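Local coordinates for protein cAMP factor (Mobiluncus curtisii, PDB 6JLC) that probably acts as a secreted pore-forming toxin of the CAMP factor family that takes part in the co-haemolytic lysis of red blood cells, at residues 79-82 with 83-87. Numbering follows the deposited sequence.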
# COMPACT_ATOMS: atom_id res chain seq x y z
N VAL A 79 -7.97 -8.07 -8.82
CA VAL A 79 -6.88 -8.86 -8.26
C VAL A 79 -5.54 -8.31 -8.73
O VAL A 79 -4.59 -8.19 -7.95
CB VAL A 79 -7.05 -10.35 -8.63
CG1 VAL A 79 -5.78 -11.14 -8.36
CG2 VAL A 79 -8.25 -10.92 -7.87
N GLU A 80 -5.46 -7.95 -10.01
CA GLU A 80 -4.22 -7.43 -10.57
C GLU A 80 -3.84 -6.10 -9.95
O GLU A 80 -2.65 -5.82 -9.74
CB GLU A 80 -4.35 -7.27 -12.08
CG GLU A 80 -2.99 -7.14 -12.78
CD GLU A 80 -2.22 -8.45 -12.75
OE1 GLU A 80 -2.88 -9.51 -12.73
OE2 GLU A 80 -0.97 -8.42 -12.75
N ILE A 81 -4.83 -5.23 -9.71
CA ILE A 81 -4.54 -3.97 -9.04
C ILE A 81 -3.94 -4.24 -7.67
O ILE A 81 -2.94 -3.63 -7.28
CB ILE A 81 -5.82 -3.12 -8.94
CG1 ILE A 81 -6.28 -2.65 -10.34
CG2 ILE A 81 -5.57 -1.91 -8.04
CD1 ILE A 81 -7.68 -2.11 -10.33
N GLY A 82 -4.54 -5.17 -6.92
CA GLY A 82 -3.97 -5.55 -5.64
C GLY A 82 -2.53 -6.04 -5.75
O GLY A 82 -1.65 -5.60 -5.01
N LEU A 83 -2.29 -6.96 -6.69
CA LEU A 83 -0.94 -7.50 -6.85
C LEU A 83 0.05 -6.40 -7.21
O LEU A 83 1.19 -6.40 -6.73
CB LEU A 83 -0.91 -8.57 -7.94
CG LEU A 83 -1.71 -9.84 -7.72
CD1 LEU A 83 -1.72 -10.68 -9.02
CD2 LEU A 83 -1.12 -10.63 -6.55
N THR A 84 -0.37 -5.47 -8.07
CA THR A 84 0.55 -4.45 -8.57
C THR A 84 0.96 -3.49 -7.45
O THR A 84 2.14 -3.15 -7.31
CB THR A 84 -0.10 -3.68 -9.73
OG1 THR A 84 -0.47 -4.61 -10.77
CG2 THR A 84 0.87 -2.66 -10.30
N VAL A 85 -0.02 -3.02 -6.68
CA VAL A 85 0.26 -2.08 -5.60
C VAL A 85 1.10 -2.76 -4.53
O VAL A 85 2.00 -2.15 -3.95
CB VAL A 85 -1.06 -1.52 -5.04
CG1 VAL A 85 -0.83 -0.72 -3.77
CG2 VAL A 85 -1.77 -0.65 -6.10
N ASP A 86 0.83 -4.04 -4.26
CA ASP A 86 1.60 -4.78 -3.27
C ASP A 86 3.06 -4.90 -3.70
O ASP A 86 3.98 -4.63 -2.91
CB ASP A 86 0.98 -6.17 -3.07
CG ASP A 86 1.33 -6.81 -1.72
OD1 ASP A 86 1.76 -6.11 -0.79
OD2 ASP A 86 1.17 -8.04 -1.60
N LYS A 87 3.30 -5.30 -4.95
CA LYS A 87 4.68 -5.40 -5.43
C LYS A 87 5.36 -4.04 -5.42
O LYS A 87 6.54 -3.92 -5.06
CB LYS A 87 4.72 -5.99 -6.84
CG LYS A 87 4.34 -7.45 -6.89
CD LYS A 87 4.93 -8.09 -8.12
CE LYS A 87 4.28 -7.55 -9.37
NZ LYS A 87 4.72 -8.33 -10.55
O HOH W 1 0.92 -6.29 -12.63
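With OG1 of Thr84 turned to the side of its own backbone N (chi1 -57°), and CG of Glu80 set anti to its N before the chain bends at chi2, the two side chains come together one turn apart on helix 68-91, in the bundle formed by the first five helices of this C-terminal part of the CAMP factor. The threonine hydroxyl folds back along the helix and donates to Glu80 O at 2.7 Å from Thr84 OG1, the familiar side-chain-to-backbone i to i-4 bond of helical threonines. Glu80 O also takes the regular helical bond, 2.8 Å from Thr84 N. The two donors approach from opposite faces of the carbonyl plane, the hydroxyl standing 36° out of it, so one oxygen is gripped twice and the rotation of Thr84 is fixed. A water bridges the two side-chain ends, donating both to Thr84 OG1 and to Glu80 OE2. That carboxylate in turn forms a salt bridge with Arg132 of helix 121-139, which probably favours its charged form and joins the two helices.

On the flank, Leu83 lies beside Val79 and points the same way, its CD1 4.1 Å from Val79 CG1; the same methyl passes the Glu80 carboxylate at a slant. Another side of the helix turns to the bundle interior, where Ile81 and Val85 pack loosely against each other and rest on Ile111 and Val107 of helix 97-114; Val85 also reaches Ile28 of helix 8-31. The backbone of Gly82 carries on the regular helical bonding, its O accepting from Asp86 N. Between the inward-facing pair, Val85 N donates to Ile81 O at 3.0 Å with an almost straight N-H...O angle of 171°.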